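Local coordinates for putative oxidoreductase molybdopterin-binding subunit (PDB 4ZOH), which binds a pterin cytosine dinucleotide cofactor and is probably the molybdopterin-binding subunit of an oxidoreductase related to xanthine dehydrogenase and aldehyde oxidase, at residues Ile129-Val140 with Ile312-His322; Ser300-Tyr309 with Val408-Ala416. One frame throughout, in Å; residues are numbered along the deposited sequence.

In the fold
Contact 1 pairs strand 129-138, an outermost strand of a mixed five-stranded sheet, with its antiparallel neighbour 313-321. Contact 2, its centre about 16 Å away, is where the end of helix 288-304 and the turns after it lie against strand 405-412, an outermost strand of another sheet. The segments alternate along the chain: 129-140, 300-309, 312-322, 408-416. A short connection separates segment 300-309 from strand 313-321 and so links the contacts. They also touch in space: Val302 packs on Trp135 and Ala318, and Leu305 on Ile316. The helix end thus lies between the first sheet and the strand leading toward the cofactor, joining the two parts of the molybdopterin-binding region.

Contact 1 (Ile129-Val140 with Ile312-His322); sequences IYYHERWKGGDV and IGADIDAYAVH
Ala320 O takes two backbone donors at once, Tyr130 N at 2.9 Å and Tyr131 N at 3.2 Å, the signature of a classic beta bulge. Beyond it the two strands run antiparallel in regular register as far as Gly138 and Gly313. His132, Tyr319, Arg134, Asp317, Lys136 and Asp315 occupy one face. There His132 NE2 donates to Asp317 OD1 at 2.6 Å; the oxygen lies in the imidazole plane and is met on its syn side. The imidazole, placed by a chi1 of 179°, lies over a face of the Tyr319 ring, centroids 3.8 Å apart and planes at 23°; the two side chains point the same way. Arg134, its chain bent at chi2 and chi3, treats the two aspartates differently. NE reaches the syn lone pair of Asp315 OD1 at 3.0 Å, whereas the guanidinium lies nearly flat over the Asp317 carboxylate; that long salt bridge rests on charge alone. Asp317 is thus shared between His132 and Arg134. On the reverse face Trp135 NE1 donates to Tyr131 OH at 2.9 Å, tying together two rings that both reach the Ala318 methyl: Trp135 with CD1, Tyr131 with CE2. That face is turned to helix 288-304, where Tyr131 touches Lys299, while strand 313-321 is hydrogen-bonded along its other edge to strand 272-282.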
loop_
_atom_site.group_PDB
_atom_site.type_symbol
_atom_site.label_atom_id
_atom_site.label_comp_id
_atom_site.label_asym_id
_atom_site.label_seq_id
_atom_site.Cartn_x
_atom_site.Cartn_y
_atom_site.Cartn_z
ATOM N N ILE A 129 -44.419 10.991 5.101
ATOM C CA ILE A 129 -44.359 11.565 3.773
ATOM C C ILE A 129 -43.215 12.551 3.688
ATOM O O ILE A 129 -43.287 13.675 4.210
ATOM C CB ILE A 129 -45.644 12.328 3.410
ATOM C CG1 ILE A 129 -46.914 11.431 3.491
ATOM C CG2 ILE A 129 -45.455 13.130 2.117
ATOM C CD1 ILE A 129 -48.213 12.248 3.268
ATOM N N TYR A 130 -42.196 12.161 2.938
ATOM C CA TYR A 130 -41.007 12.977 2.714
ATOM C C TYR A 130 -41.200 14.037 1.649
ATOM O O TYR A 130 -40.539 15.093 1.668
ATOM C CB TYR A 130 -39.863 12.008 2.365
ATOM C CG TYR A 130 -38.534 12.659 2.068
ATOM C CD1 TYR A 130 -37.511 12.656 3.051
ATOM C CD2 TYR A 130 -38.304 13.296 0.838
ATOM C CE1 TYR A 130 -36.305 13.276 2.787
ATOM C CE2 TYR A 130 -37.117 13.952 0.576
ATOM C CZ TYR A 130 -36.109 13.905 1.543
ATOM O OH TYR A 130 -34.880 14.501 1.273
ATOM N N TYR A 131 -42.068 13.788 0.678
ATOM C CA TYR A 131 -42.228 14.720 -0.472
ATOM C C TYR A 131 -43.632 14.488 -0.991
ATOM O O TYR A 131 -44.107 13.340 -1.024
ATOM C CB TYR A 131 -41.234 14.416 -1.589
ATOM C CG TYR A 131 -41.515 15.144 -2.908
ATOM C CD1 TYR A 131 -41.092 16.451 -3.118
ATOM C CD2 TYR A 131 -42.242 14.516 -3.927
ATOM C CE1 TYR A 131 -41.322 17.086 -4.331
ATOM C CE2 TYR A 131 -42.487 15.140 -5.151
ATOM C CZ TYR A 131 -42.036 16.408 -5.345
ATOM O OH TYR A 131 -42.279 17.009 -6.531
ATOM N N HIS A 132 -44.314 15.572 -1.369
ATOM C CA HIS A 132 -45.680 15.463 -1.858
ATOM C C HIS A 132 -46.028 16.704 -2.604
ATOM O O HIS A 132 -46.256 17.714 -1.995
ATOM C CB HIS A 132 -46.727 15.203 -0.783
ATOM C CG HIS A 132 -48.126 15.115 -1.333
ATOM N ND1 HIS A 132 -49.251 15.277 -0.551
ATOM C CD2 HIS A 132 -48.580 14.899 -2.595
ATOM C CE1 HIS A 132 -50.334 15.132 -1.298
ATOM N NE2 HIS A 132 -49.955 14.914 -2.542
ATOM N N GLU A 133 -46.043 16.595 -3.926
ATOM C CA GLU A 133 -46.351 17.680 -4.834
ATOM C C GLU A 133 -47.251 17.102 -5.939
ATOM O O GLU A 133 -47.064 15.958 -6.376
ATOM C CB GLU A 133 -45.096 18.296 -5.504
ATOM C CG GLU A 133 -44.120 19.248 -4.735
ATOM C CD GLU A 133 -44.698 20.076 -3.542
ATOM O OE1 GLU A 133 -45.749 20.745 -3.641
ATOM O OE2 GLU A 133 -44.058 20.078 -2.472
ATOM N N ARG A 134 -48.195 17.923 -6.402
ATOM C CA ARG A 134 -49.134 17.594 -7.462
ATOM C C ARG A 134 -48.503 18.122 -8.714
ATOM O O ARG A 134 -48.156 19.287 -8.783
ATOM C CB ARG A 134 -50.495 18.270 -7.140
ATOM C CG ARG A 134 -51.647 17.956 -8.068
ATOM C CD ARG A 134 -52.989 17.929 -7.338
ATOM N NE ARG A 134 -53.796 16.864 -7.925
ATOM C CZ ARG A 134 -54.378 15.871 -7.260
ATOM N NH1 ARG A 134 -54.338 15.801 -5.940
ATOM N NH2 ARG A 134 -55.044 14.944 -7.928
ATOM N N TRP A 135 -48.280 17.269 -9.709
ATOM C CA TRP A 135 -47.651 17.715 -10.954
ATOM C C TRP A 135 -48.731 17.909 -12.019
ATOM O O TRP A 135 -49.438 16.955 -12.341
ATOM C CB TRP A 135 -46.628 16.667 -11.449
ATOM C CG TRP A 135 -45.316 16.660 -10.646
ATOM C CD1 TRP A 135 -45.167 16.361 -9.296
ATOM C CD2 TRP A 135 -44.002 16.955 -11.142
ATOM N NE1 TRP A 135 -43.846 16.497 -8.937
ATOM C CE2 TRP A 135 -43.109 16.847 -10.045
ATOM C CE3 TRP A 135 -43.486 17.300 -12.409
ATOM C CZ2 TRP A 135 -41.729 17.086 -10.177
ATOM C CZ3 TRP A 135 -42.139 17.539 -12.550
ATOM C CH2 TRP A 135 -41.257 17.438 -11.437
ATOM N N LYS A 136 -48.737 19.094 -12.637
ATOM C CA LYS A 136 -49.761 19.520 -13.554
ATOM C C LYS A 136 -49.102 20.126 -14.745
ATOM O O LYS A 136 -48.144 20.894 -14.643
ATOM C CB LYS A 136 -50.713 20.582 -12.902
ATOM C CG LYS A 136 -51.663 20.046 -11.829
ATOM C CD LYS A 136 -52.477 21.126 -11.097
ATOM C CE LYS A 136 -53.440 20.471 -10.101
ATOM N NZ LYS A 136 -54.474 21.372 -9.470
ATOM N N GLY A 137 -49.656 19.818 -15.903
ATOM C CA GLY A 137 -49.203 20.498 -17.099
ATOM C C GLY A 137 -50.229 20.404 -18.199
ATOM O O GLY A 137 -51.144 19.523 -18.162
ATOM N N GLY A 138 -50.068 21.317 -19.177
ATOM C CA GLY A 138 -50.981 21.408 -20.318
ATOM C C GLY A 138 -52.387 21.665 -19.809
ATOM O O GLY A 138 -52.558 22.462 -18.909
ATOM N N ASP A 139 -53.373 20.945 -20.335
ATOM C CA ASP A 139 -54.792 21.230 -20.063
ATOM C C ASP A 139 -55.503 19.915 -19.868
ATOM O O ASP A 139 -56.125 19.382 -20.810
ATOM C CB ASP A 139 -55.389 22.014 -21.260
ATOM C CG ASP A 139 -56.868 22.480 -21.022
ATOM O OD1 ASP A 139 -57.590 21.984 -20.107
ATOM O OD2 ASP A 139 -57.305 23.345 -21.800
ATOM N N VAL A 140 -55.417 19.375 -18.670
ATOM C CA VAL A 140 -55.910 18.004 -18.374
ATOM C C VAL A 140 -57.417 17.906 -18.488
ATOM O O VAL A 140 -57.963 16.832 -18.836
ATOM C CB VAL A 140 -55.414 17.432 -16.993
ATOM C CG1 VAL A 140 -56.071 18.145 -15.811
ATOM C CG2 VAL A 140 -55.703 15.945 -16.855
ATOM N N ILE A 312 -51.789 16.153 -24.222
ATOM C CA ILE A 312 -52.292 17.555 -24.169
ATOM C C ILE A 312 -52.389 18.075 -22.733
ATOM O O ILE A 312 -52.103 19.219 -22.516
ATOM C CB ILE A 312 -53.507 17.862 -25.111
ATOM C CG1 ILE A 312 -54.783 17.149 -24.655
ATOM C CG2 ILE A 312 -53.194 17.511 -26.574
ATOM C CD1 ILE A 312 -55.698 18.100 -23.920
ATOM N N GLY A 313 -52.758 17.231 -21.778
ATOM C CA GLY A 313 -52.614 17.610 -20.366
ATOM C C GLY A 313 -52.364 16.438 -19.429
ATOM O O GLY A 313 -52.744 15.313 -19.742
ATOM N N ALA A 314 -51.763 16.698 -18.267
ATOM C CA ALA A 314 -51.662 15.652 -17.229
ATOM C C ALA A 314 -51.713 16.243 -15.822
ATOM O O ALA A 314 -51.306 17.367 -15.598
ATOM C CB ALA A 314 -50.350 14.862 -17.409
ATOM N N ASP A 315 -52.083 15.429 -14.880
ATOM C CA ASP A 315 -52.232 15.857 -13.529
ATOM C C ASP A 315 -51.834 14.659 -12.660
ATOM O O ASP A 315 -52.629 13.758 -12.523
ATOM C CB ASP A 315 -53.719 16.270 -13.279
ATOM C CG ASP A 315 -53.987 16.788 -11.818
ATOM O OD1 ASP A 315 -53.194 16.493 -10.886
ATOM O OD2 ASP A 315 -55.006 17.497 -11.598
ATOM N N ILE A 316 -50.616 14.661 -12.076
ATOM C CA ILE A 316 -50.101 13.483 -11.295
ATOM C C ILE A 316 -49.772 13.877 -9.875
ATOM O O ILE A 316 -49.047 14.812 -9.624
ATOM C CB ILE A 316 -48.805 12.862 -11.931
ATOM C CG1 ILE A 316 -49.090 12.499 -13.422
ATOM C CG2 ILE A 316 -48.329 11.631 -11.127
ATOM C CD1 ILE A 316 -49.941 11.257 -13.611
ATOM N N ASP A 317 -50.307 13.131 -8.950
ATOM C CA ASP A 317 -50.158 13.465 -7.568
ATOM C C ASP A 317 -48.988 12.581 -7.102
ATOM O O ASP A 317 -49.143 11.351 -7.012
ATOM C CB ASP A 317 -51.485 13.171 -6.804
ATOM C CG ASP A 317 -51.449 13.640 -5.305
ATOM O OD1 ASP A 317 -50.767 14.623 -5.009
ATOM O OD2 ASP A 317 -52.135 13.035 -4.442
ATOM N N ALA A 318 -47.806 13.198 -6.891
ATOM C CA ALA A 318 -46.554 12.432 -6.470
ATOM C C ALA A 318 -46.252 12.376 -4.957
ATOM O O ALA A 318 -46.079 13.411 -4.317
ATOM C CB ALA A 318 -45.325 12.944 -7.234
ATOM N N TYR A 319 -46.188 11.174 -4.419
ATOM C CA TYR A 319 -45.710 10.893 -3.069
ATOM C C TYR A 319 -44.350 10.144 -3.006
ATOM O O TYR A 319 -44.149 9.161 -3.741
ATOM C CB TYR A 319 -46.698 9.988 -2.346
ATOM C CG TYR A 319 -48.004 10.638 -2.020
ATOM C CD1 TYR A 319 -49.037 10.680 -3.005
ATOM C CD2 TYR A 319 -48.246 11.215 -0.742
ATOM C CE1 TYR A 319 -50.250 11.276 -2.738
ATOM C CE2 TYR A 319 -49.495 11.812 -0.452
ATOM C CZ TYR A 319 -50.469 11.838 -1.460
ATOM O OH TYR A 319 -51.688 12.376 -1.284
ATOM N N ALA A 320 -43.439 10.615 -2.133
ATOM C CA ALA A 320 -42.280 9.847 -1.724
ATOM C C ALA A 320 -42.430 9.626 -0.223
ATOM O O ALA A 320 -42.367 10.567 0.575
ATOM C CB ALA A 320 -40.972 10.586 -2.107
ATOM N N VAL A 321 -42.560 8.373 0.164
ATOM C CA VAL A 321 -42.938 8.013 1.484
ATOM C C VAL A 321 -41.912 7.115 2.117
ATOM O O VAL A 321 -41.518 6.186 1.449
ATOM C CB VAL A 321 -44.254 7.181 1.448
ATOM C CG1 VAL A 321 -44.961 7.225 2.815
ATOM C CG2 VAL A 321 -45.208 7.772 0.431
ATOM N N HIS A 322 -41.591 7.296 3.424
ATOM C CA HIS A 322 -40.764 6.321 4.204
ATOM C C HIS A 322 -41.490 5.059 4.546
ATOM O O HIS A 322 -42.711 5.088 4.719
ATOM C CB HIS A 322 -40.304 6.954 5.536
ATOM C CG HIS A 322 -39.459 8.162 5.337
ATOM N ND1 HIS A 322 -38.211 8.090 4.750
ATOM C CD2 HIS A 322 -39.695 9.470 5.570
ATOM C CE1 HIS A 322 -37.691 9.309 4.683
ATOM N NE2 HIS A 322 -38.562 10.166 5.186
#

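Contact 2 (Ser300-Tyr309 with Val408-Ala416)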
loop_
_atom_site.group_PDB
_atom_site.type_symbol
_atom_site.label_atom_id
_atom_site.label_comp_id
_atom_site.label_asym_id
_atom_site.label_seq_id
_atom_site.Cartn_x
_atom_site.Cartn_y
_atom_site.Cartn_z
ATOM N N SER A 300 -37.796 12.601 -11.390
ATOM C CA SER A 300 -37.434 12.124 -12.738
ATOM C C SER A 300 -38.539 11.226 -13.272
ATOM O O SER A 300 -38.955 11.404 -14.429
ATOM C CB SER A 300 -36.110 11.362 -12.664
ATOM O OG SER A 300 -35.104 12.291 -12.402
ATOM N N THR A 301 -39.059 10.328 -12.413
ATOM C CA THR A 301 -40.133 9.464 -12.811
ATOM C C THR A 301 -41.374 10.264 -13.303
ATOM O O THR A 301 -41.873 10.014 -14.429
ATOM C CB THR A 301 -40.574 8.614 -11.653
ATOM O OG1 THR A 301 -39.458 7.877 -11.161
ATOM C CG2 THR A 301 -41.724 7.670 -12.054
ATOM N N VAL A 302 -41.841 11.236 -12.493
ATOM C CA VAL A 302 -43.015 12.040 -12.885
ATOM C C VAL A 302 -42.696 12.814 -14.144
ATOM O O VAL A 302 -43.464 12.789 -15.100
ATOM C CB VAL A 302 -43.556 13.046 -11.804
ATOM C CG1 VAL A 302 -44.970 13.541 -12.212
ATOM C CG2 VAL A 302 -43.686 12.380 -10.457
ATOM N N ARG A 303 -41.563 13.482 -14.183
ATOM C CA ARG A 303 -41.367 14.377 -15.285
ATOM C C ARG A 303 -41.216 13.654 -16.646
ATOM O O ARG A 303 -41.272 14.292 -17.690
ATOM C CB ARG A 303 -40.254 15.373 -14.997
ATOM C CG ARG A 303 -38.826 14.867 -15.141
ATOM C CD ARG A 303 -37.954 15.679 -14.150
ATOM N NE ARG A 303 -37.762 16.998 -14.732
ATOM C CZ ARG A 303 -36.687 17.411 -15.391
ATOM N NH1 ARG A 303 -35.597 16.634 -15.509
ATOM N NH2 ARG A 303 -36.682 18.642 -15.894
ATOM N N MET A 304 -41.014 12.337 -16.636
ATOM C CA MET A 304 -40.761 11.620 -17.902
ATOM C C MET A 304 -41.978 10.841 -18.374
ATOM O O MET A 304 -41.945 10.316 -19.484
ATOM C CB MET A 304 -39.535 10.656 -17.836
ATOM C CG MET A 304 -38.243 11.367 -17.479
ATOM S SD MET A 304 -37.694 12.627 -18.616
ATOM C CE MET A 304 -37.435 11.538 -20.009
ATOM N N LEU A 305 -42.993 10.712 -17.519
ATOM C CA LEU A 305 -44.341 10.201 -17.888
ATOM C C LEU A 305 -44.939 10.661 -19.236
ATOM O O LEU A 305 -45.632 9.904 -19.842
ATOM C CB LEU A 305 -45.361 10.554 -16.808
ATOM C CG LEU A 305 -45.351 9.671 -15.564
ATOM C CD1 LEU A 305 -46.338 10.169 -14.507
ATOM C CD2 LEU A 305 -45.650 8.239 -15.902
ATOM N N PRO A 306 -44.693 11.903 -19.699
ATOM C CA PRO A 306 -45.274 12.128 -21.028
ATOM C C PRO A 306 -44.526 11.407 -22.183
ATOM O O PRO A 306 -45.033 11.358 -23.327
ATOM C CB PRO A 306 -45.175 13.664 -21.207
ATOM C CG PRO A 306 -44.930 14.241 -19.837
ATOM C CD PRO A 306 -44.092 13.149 -19.177
ATOM N N GLY A 307 -43.314 10.911 -21.915
ATOM C CA GLY A 307 -42.562 10.172 -22.897
ATOM C C GLY A 307 -42.335 10.977 -24.174
ATOM O O GLY A 307 -42.083 12.186 -24.145
ATOM N N ILE A 308 -42.448 10.297 -25.311
ATOM C CA ILE A 308 -42.187 10.902 -26.627
ATOM C C ILE A 308 -43.495 11.382 -27.285
ATOM O O ILE A 308 -43.475 11.713 -28.465
ATOM C CB ILE A 308 -41.479 9.869 -27.591
ATOM C CG1 ILE A 308 -42.325 8.580 -27.734
ATOM C CG2 ILE A 308 -40.064 9.569 -27.103
ATOM C CD1 ILE A 308 -42.382 8.058 -29.162
ATOM N N TYR A 309 -44.601 11.401 -26.523
ATOM C CA TYR A 309 -45.954 11.668 -27.021
ATOM C C TYR A 309 -46.479 13.132 -26.994
ATOM O O TYR A 309 -46.071 13.985 -26.174
ATOM C CB TYR A 309 -46.913 10.718 -26.359
ATOM C CG TYR A 309 -46.408 9.318 -26.500
ATOM C CD1 TYR A 309 -46.229 8.745 -27.762
ATOM C CD2 TYR A 309 -46.001 8.587 -25.395
ATOM C CE1 TYR A 309 -45.744 7.469 -27.901
ATOM C CE2 TYR A 309 -45.510 7.307 -25.515
ATOM C CZ TYR A 309 -45.350 6.761 -26.782
ATOM O OH TYR A 309 -44.890 5.469 -26.944
ATOM N N VAL A 408 -42.676 -3.732 -28.353
ATOM C CA VAL A 408 -41.839 -2.571 -28.626
ATOM C C VAL A 408 -42.001 -1.548 -27.511
ATOM O O VAL A 408 -43.017 -1.598 -26.784
ATOM C CB VAL A 408 -42.097 -1.978 -30.031
ATOM C CG1 VAL A 408 -42.577 -3.084 -30.972
ATOM C CG2 VAL A 408 -43.086 -0.851 -30.062
ATOM N N SER A 409 -41.029 -0.626 -27.396
ATOM C CA SER A 409 -41.252 0.573 -26.613
ATOM C C SER A 409 -40.313 1.634 -27.128
ATOM O O SER A 409 -39.268 1.371 -27.753
ATOM C CB SER A 409 -41.130 0.319 -25.056
ATOM O OG SER A 409 -39.766 0.166 -24.715
ATOM N N SER A 410 -40.713 2.857 -26.906
ATOM C CA SER A 410 -39.922 3.949 -27.314
ATOM C C SER A 410 -39.584 4.762 -26.038
ATOM O O SER A 410 -40.389 4.786 -25.098
ATOM C CB SER A 410 -40.749 4.749 -28.242
ATOM O OG SER A 410 -39.862 5.617 -28.839
ATOM N N TYR A 411 -38.393 5.347 -25.968
ATOM C CA TYR A 411 -38.015 6.001 -24.752
ATOM C C TYR A 411 -37.438 7.331 -25.132
ATOM O O TYR A 411 -36.965 7.542 -26.264
ATOM C CB TYR A 411 -36.999 5.126 -23.922
ATOM C CG TYR A 411 -35.612 5.167 -24.481
ATOM C CD1 TYR A 411 -34.727 6.167 -24.101
ATOM C CD2 TYR A 411 -35.196 4.232 -25.512
ATOM C CE1 TYR A 411 -33.448 6.255 -24.675
ATOM C CE2 TYR A 411 -33.909 4.287 -26.059
ATOM C CZ TYR A 411 -33.045 5.279 -25.637
ATOM O OH TYR A 411 -31.792 5.395 -26.187
ATOM N N ILE A 412 -37.479 8.241 -24.172
ATOM C CA ILE A 412 -36.639 9.448 -24.220
ATOM C C ILE A 412 -36.059 9.580 -22.789
ATOM O O ILE A 412 -36.575 8.919 -21.900
ATOM C CB ILE A 412 -37.433 10.671 -24.707
ATOM C CG1 ILE A 412 -36.474 11.820 -24.975
ATOM C CG2 ILE A 412 -38.651 10.967 -23.818
ATOM C CD1 ILE A 412 -36.805 12.734 -26.134
ATOM N N GLU A 413 -34.988 10.361 -22.582
ATOM C CA GLU A 413 -34.153 10.151 -21.443
ATOM C C GLU A 413 -33.420 11.435 -21.180
ATOM O O GLU A 413 -33.322 12.264 -22.095
ATOM C CB GLU A 413 -33.244 8.888 -21.698
ATOM C CG GLU A 413 -31.813 8.798 -21.151
ATOM C CD GLU A 413 -31.735 8.617 -19.635
ATOM O OE1 GLU A 413 -32.744 8.996 -18.919
ATOM O OE2 GLU A 413 -30.661 8.117 -19.156
ATOM N N ILE A 414 -32.940 11.629 -19.930
ATOM C CA ILE A 414 -32.235 12.880 -19.549
ATOM C C ILE A 414 -30.842 12.519 -19.073
ATOM O O ILE A 414 -30.698 11.616 -18.303
ATOM C CB ILE A 414 -33.040 13.733 -18.513
ATOM C CG1 ILE A 414 -33.724 12.829 -17.466
ATOM C CG2 ILE A 414 -34.105 14.562 -19.256
ATOM C CD1 ILE A 414 -34.357 13.544 -16.244
ATOM N N THR A 415 -29.822 13.237 -19.523
ATOM C CA THR A 415 -28.453 12.801 -19.222
ATOM C C THR A 415 -27.584 14.021 -19.151
ATOM O O THR A 415 -28.029 15.099 -19.562
ATOM C CB THR A 415 -27.865 11.908 -20.378
ATOM O OG1 THR A 415 -27.524 12.752 -21.487
ATOM C CG2 THR A 415 -28.809 10.747 -20.778
ATOM N N ALA A 416 -26.331 13.832 -18.678
ATOM C CA ALA A 416 -25.268 14.852 -18.742
ATOM C C ALA A 416 -25.580 16.067 -17.831
ATOM O O ALA A 416 -25.496 17.258 -18.218
ATOM C CB ALA A 416 -24.989 15.273 -20.181
HETATM O O HOH W 1 -41.836 7.464 -24.517
#
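Met304 and Ile308 lean onto Ile412 and Ile414 where helix 288-304 gives way to two overlapping beta turns, type I from Met304 to Gly307 and type II' from Pro306 to Tyr309. This is helix-end packing against strand 405-412 and its extension, joining two portions of the molybdopterin-binding fold. All three Met304 torsions lie near -60°, which curls the thioether so that CE comes to 3.3 Å from Ile412 O, a close contact and not a bond, and 4.0 Å from Ile412 CG2, while SD rests against both CG1 and CG2 of Ile414. In Ile308 a chi1 of 56° places CG1 between the backbone N and the carbonyl carbon and CG2 anti to the carbonyl carbon; CG2 then meets Ile412 CB at 3.7 Å, and CG1 carries CD1 to Ser410. Ser410 OG, 3.5 Å from Ile308 CD1, is hydrogen-bonded to Gly569 O. Ile412 turns its CG2 to the backbone of Gly307, whose positive phi lets the chain leave the helix. Farther along, Ile414 pushes CD1 toward the edge of the Arg303 guanidinium, 3.4 Å from NH1. The CB of Glu413 is directed away from segment 300-309, its side chain about 7 Å from the pterin cytosine dinucleotide; Glu413 OE1 accepts from Ile414 N and pairs with Arg336. One water spans the other end, accepting from Ile308 N at 3.0 Å and donating to Ser410 O at 3.1 Å.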